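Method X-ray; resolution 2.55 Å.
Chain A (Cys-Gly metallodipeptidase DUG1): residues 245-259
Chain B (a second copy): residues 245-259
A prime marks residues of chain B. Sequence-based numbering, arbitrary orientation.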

# COMPACT_ATOMS: atom_id res chain seq x y z
N MET A 245 9.68 7.02 -6.66
CA MET A 245 8.31 7.50 -6.57
C MET A 245 8.02 8.74 -7.42
O MET A 245 6.92 8.90 -7.95
CB MET A 245 7.89 7.74 -5.11
CG MET A 245 7.34 6.50 -4.42
SD MET A 245 5.92 5.71 -5.24
CE MET A 245 4.62 6.89 -4.88
N ILE A 246 9.01 9.62 -7.55
CA ILE A 246 8.81 10.85 -8.30
C ILE A 246 8.74 10.56 -9.80
O ILE A 246 7.84 11.03 -10.51
CB ILE A 246 9.88 11.89 -7.95
CG1 ILE A 246 9.69 12.35 -6.50
CG2 ILE A 246 9.81 13.07 -8.88
CD1 ILE A 246 10.81 13.24 -5.97
N ASP A 247 9.69 9.76 -10.29
CA ASP A 247 9.64 9.32 -11.67
C ASP A 247 8.30 8.63 -11.95
O ASP A 247 7.64 8.92 -12.96
CB ASP A 247 10.80 8.38 -11.98
CG ASP A 247 12.15 9.02 -11.70
OD1 ASP A 247 12.19 10.26 -11.62
OD2 ASP A 247 13.16 8.29 -11.56
N LEU A 248 7.91 7.75 -11.04
CA LEU A 248 6.73 6.92 -11.21
C LEU A 248 5.43 7.71 -11.35
O LEU A 248 4.56 7.33 -12.13
CB LEU A 248 6.60 5.90 -10.08
CG LEU A 248 5.46 4.91 -10.30
CD1 LEU A 248 5.82 3.97 -11.44
CD2 LEU A 248 5.05 4.14 -9.03
N MET A 249 5.29 8.80 -10.61
CA MET A 249 4.11 9.64 -10.77
C MET A 249 4.06 10.22 -12.17
O MET A 249 2.99 10.40 -12.76
CB MET A 249 4.08 10.75 -9.73
CG MET A 249 4.10 10.24 -8.30
SD MET A 249 2.71 9.16 -7.87
CE MET A 249 3.32 7.50 -8.20
N GLN A 250 5.23 10.50 -12.73
CA GLN A 250 5.28 11.05 -14.06
C GLN A 250 4.98 9.99 -15.13
O GLN A 250 4.20 10.23 -16.03
CB GLN A 250 6.62 11.77 -14.28
CG GLN A 250 6.55 13.19 -13.76
CD GLN A 250 7.88 13.74 -13.29
OE1 GLN A 250 8.94 13.14 -13.51
NE2 GLN A 250 7.84 14.90 -12.64
N VAL A 251 5.58 8.81 -15.00
CA VAL A 251 5.34 7.77 -15.99
C VAL A 251 3.88 7.33 -15.96
O VAL A 251 3.22 7.27 -16.99
CB VAL A 251 6.28 6.58 -15.78
CG1 VAL A 251 5.84 5.39 -16.62
CG2 VAL A 251 7.71 6.96 -16.16
N LEU A 252 3.39 7.05 -14.76
CA LEU A 252 2.02 6.59 -14.57
C LEU A 252 1.04 7.66 -15.00
O LEU A 252 -0.01 7.37 -15.55
CB LEU A 252 1.79 6.27 -13.10
CG LEU A 252 1.50 4.83 -12.69
CD1 LEU A 252 2.03 3.84 -13.73
CD2 LEU A 252 2.09 4.56 -11.32
N GLY A 253 1.40 8.91 -14.74
CA GLY A 253 0.52 10.03 -15.01
C GLY A 253 0.47 10.40 -16.48
O GLY A 253 -0.14 11.39 -16.85
N SER A 254 1.09 9.59 -17.32
CA SER A 254 1.20 9.90 -18.73
C SER A 254 0.44 8.87 -19.54
O SER A 254 0.50 8.87 -20.77
CB SER A 254 2.67 9.87 -19.16
OG SER A 254 3.12 8.54 -19.30
N LEU A 255 -0.28 7.99 -18.85
CA LEU A 255 -0.92 6.86 -19.51
C LEU A 255 -2.35 7.16 -19.97
O LEU A 255 -2.84 6.56 -20.92
CB LEU A 255 -0.93 5.64 -18.60
CG LEU A 255 0.41 5.04 -18.16
CD1 LEU A 255 0.19 3.88 -17.20
CD2 LEU A 255 1.21 4.57 -19.36
N VAL A 256 -3.01 8.10 -19.30
CA VAL A 256 -4.43 8.33 -19.49
C VAL A 256 -4.84 9.62 -18.79
O VAL A 256 -4.31 9.96 -17.75
CB VAL A 256 -5.26 7.17 -18.90
CG1 VAL A 256 -4.94 6.97 -17.42
CG2 VAL A 256 -6.74 7.42 -19.09
N ASP A 257 -5.78 10.37 -19.37
CA ASP A 257 -6.21 11.59 -18.70
C ASP A 257 -7.46 11.37 -17.82
O ASP A 257 -7.91 10.25 -17.63
CB ASP A 257 -6.40 12.74 -19.69
CG ASP A 257 -7.46 12.44 -20.75
OD1 ASP A 257 -8.44 11.72 -20.46
OD2 ASP A 257 -7.31 12.95 -21.88
N SER A 258 -8.00 12.45 -17.30
CA SER A 258 -9.06 12.36 -16.32
C SER A 258 -10.40 12.32 -17.02
O SER A 258 -11.45 12.44 -16.38
CB SER A 258 -8.98 13.57 -15.38
OG SER A 258 -7.66 13.75 -14.90
N LYS A 259 -10.36 12.17 -18.33
CA LYS A 259 -11.58 12.06 -19.11
C LYS A 259 -11.72 10.64 -19.60
O LYS A 259 -12.78 10.24 -20.06
CB LYS A 259 -11.53 13.01 -20.30
CG LYS A 259 -12.54 14.14 -20.25
CD LYS A 259 -12.25 15.12 -19.12
CE LYS A 259 -13.14 16.35 -19.24
NZ LYS A 259 -12.92 17.03 -20.55
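Chain B (245-259) MIDLMQVLGSLVDSK

Two thioethers meet at the two-fold axis: Met249 SD lies 3.7 Å from Met249′ SD, each methionine packing against its own copy. The axis is exact, so every contact of chain B on chain A recurs with the chains exchanged. Chain B repeats the fold of chain A, a helix through Leu252′, then a type I turn from Leu252′ to Leu255′ and an irregular segment to Lys259′. The two helices cross at -126°, their N-to-C directions running more against than along each other, with axes 8.5 Å apart at closest approach. Near the crossing, Gly253′ comes in against Met249, the CA atoms of the two residues being 4.9 Å apart and Met249 CB 3.8 Å from Gly253′ CA. Gly253′ is the first residue to leave helical phi/psi; an ideal CB there would point toward chain A but would clash with Met249′ O of its own chain, at 2.6 Å. Leu252′ CB stands 4.2 Å from Met249 SD, widening the apolar centre. Beyond the turn, Val256′ is extended (phi/psi -169/145), and the segment that follows passes over the Ile246 side chain: Ile246 CD1 packs on Val256′ CG1 at 3.8 Å, and Ile246 CG2 lies 3.4 Å from Asp257′ O. The Asp257′ side chain starts away from chain A, and Asp257′ OD1 accepts a hydrogen bond from Lys259′ N (2.9 Å), within chain B. Ser258′ closes the contact with polar atoms. Ser258′ OG is 3.0 Å from Asp247 OD1 and 2.9 Å from Gln250 OE1, two acceptors competing for one hydroxyl proton whose choice remains open. Water 1 bridges the same corner, donating to Gln250 OE1 (3.2 Å) and accepting from Ser258′ N (3.1 Å). The other end of that amide, Gln250 NE2, approaches Val256′ O at 3.4 Å. Together the stretches bury 793 Å², both sides summed.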

# COMPACT_ATOMS: atom_id res chain seq x y z
N MET B 245 -7.45 7.64 -8.57
CA MET B 245 -6.05 7.33 -8.84
C MET B 245 -5.46 8.07 -10.05
O MET B 245 -4.28 8.42 -10.05
CB MET B 245 -5.82 5.82 -8.98
CG MET B 245 -5.57 5.11 -7.65
SD MET B 245 -4.18 5.76 -6.68
CE MET B 245 -2.79 5.16 -7.63
N ILE B 246 -6.28 8.30 -11.07
CA ILE B 246 -5.79 8.94 -12.28
C ILE B 246 -5.55 10.44 -12.02
O ILE B 246 -4.49 10.98 -12.36
CB ILE B 246 -6.75 8.70 -13.45
CG1 ILE B 246 -6.71 7.23 -13.84
CG2 ILE B 246 -6.37 9.56 -14.63
CD1 ILE B 246 -7.76 6.82 -14.88
N ASP B 247 -6.51 11.09 -11.39
CA ASP B 247 -6.32 12.47 -10.98
C ASP B 247 -5.07 12.59 -10.10
O ASP B 247 -4.23 13.48 -10.31
CB ASP B 247 -7.54 12.99 -10.23
CG ASP B 247 -8.82 12.88 -11.06
OD1 ASP B 247 -8.69 12.75 -12.29
OD2 ASP B 247 -9.93 12.92 -10.48
N LEU B 248 -4.95 11.67 -9.15
CA LEU B 248 -3.89 11.72 -8.15
C LEU B 248 -2.49 11.63 -8.74
O LEU B 248 -1.58 12.29 -8.25
CB LEU B 248 -4.08 10.63 -7.10
CG LEU B 248 -3.07 10.73 -5.95
CD1 LEU B 248 -3.40 11.95 -5.10
CD2 LEU B 248 -2.99 9.45 -5.09
N MET B 249 -2.30 10.83 -9.78
CA MET B 249 -1.00 10.77 -10.43
C MET B 249 -0.66 12.12 -11.04
O MET B 249 0.50 12.53 -11.07
CB MET B 249 -0.97 9.68 -11.50
CG MET B 249 -1.28 8.29 -10.96
SD MET B 249 -0.14 7.72 -9.68
CE MET B 249 -0.93 8.22 -8.14
N GLN B 250 -1.68 12.82 -11.51
CA GLN B 250 -1.45 14.12 -12.09
C GLN B 250 -1.15 15.18 -11.03
O GLN B 250 -0.21 15.95 -11.18
CB GLN B 250 -2.62 14.50 -13.01
CG GLN B 250 -2.43 13.90 -14.40
CD GLN B 250 -3.72 13.60 -15.13
OE1 GLN B 250 -4.80 14.00 -14.70
NE2 GLN B 250 -3.61 12.89 -16.25
N VAL B 251 -1.92 15.20 -9.96
CA VAL B 251 -1.69 16.19 -8.92
C VAL B 251 -0.34 15.98 -8.26
O VAL B 251 0.46 16.90 -8.13
CB VAL B 251 -2.82 16.19 -7.87
CG1 VAL B 251 -2.43 17.00 -6.66
CG2 VAL B 251 -4.10 16.74 -8.47
N LEU B 252 -0.07 14.73 -7.88
CA LEU B 252 1.17 14.37 -7.21
C LEU B 252 2.35 14.60 -8.13
O LEU B 252 3.42 15.00 -7.70
CB LEU B 252 1.12 12.90 -6.82
CG LEU B 252 1.14 12.52 -5.34
CD1 LEU B 252 0.64 13.67 -4.47
CD2 LEU B 252 0.31 11.27 -5.13
N GLY B 253 2.14 14.34 -9.42
CA GLY B 253 3.20 14.42 -10.39
C GLY B 253 3.53 15.84 -10.79
O GLY B 253 4.32 16.07 -11.69
N SER B 254 2.93 16.80 -10.10
CA SER B 254 3.08 18.20 -10.47
C SER B 254 3.80 18.94 -9.36
O SER B 254 3.92 20.16 -9.41
CB SER B 254 1.71 18.84 -10.68
OG SER B 254 1.09 19.10 -9.43
N LEU B 255 4.27 18.20 -8.37
CA LEU B 255 4.83 18.81 -7.17
C LEU B 255 6.34 19.05 -7.26
O LEU B 255 6.87 19.95 -6.62
CB LEU B 255 4.52 17.97 -5.94
CG LEU B 255 3.06 17.76 -5.54
CD1 LEU B 255 2.97 16.83 -4.33
CD2 LEU B 255 2.39 19.08 -5.22
N VAL B 256 7.02 18.24 -8.07
CA VAL B 256 8.47 18.21 -8.09
C VAL B 256 8.96 17.40 -9.29
O VAL B 256 8.33 16.43 -9.67
CB VAL B 256 9.03 17.57 -6.80
CG1 VAL B 256 8.46 16.16 -6.61
CG2 VAL B 256 10.54 17.52 -6.84
N ASP B 257 10.06 17.79 -9.90
CA ASP B 257 10.57 17.01 -11.02
C ASP B 257 11.62 15.98 -10.60
O ASP B 257 11.87 15.77 -9.42
CB ASP B 257 11.07 17.91 -12.16
CG ASP B 257 12.22 18.82 -11.73
OD1 ASP B 257 13.03 18.42 -10.86
OD2 ASP B 257 12.32 19.93 -12.29
N SER B 258 12.23 15.33 -11.57
CA SER B 258 13.10 14.21 -11.29
C SER B 258 14.51 14.71 -11.07
O SER B 258 15.47 13.92 -11.01
CB SER B 258 13.06 13.23 -12.47
OG SER B 258 11.72 12.95 -12.84
N LYS B 259 14.65 16.02 -10.97
CA LYS B 259 15.94 16.62 -10.70
C LYS B 259 15.95 17.15 -9.28
O LYS B 259 17.00 17.47 -8.74
CB LYS B 259 16.22 17.76 -11.67
CG LYS B 259 17.36 17.50 -12.64
CD LYS B 259 17.05 16.38 -13.62
CE LYS B 259 18.12 16.31 -14.70
NZ LYS B 259 18.19 17.60 -15.44
O HOH W 1 10.80 15.60 -14.33
O HOH W 2 -6.15 14.96 -17.43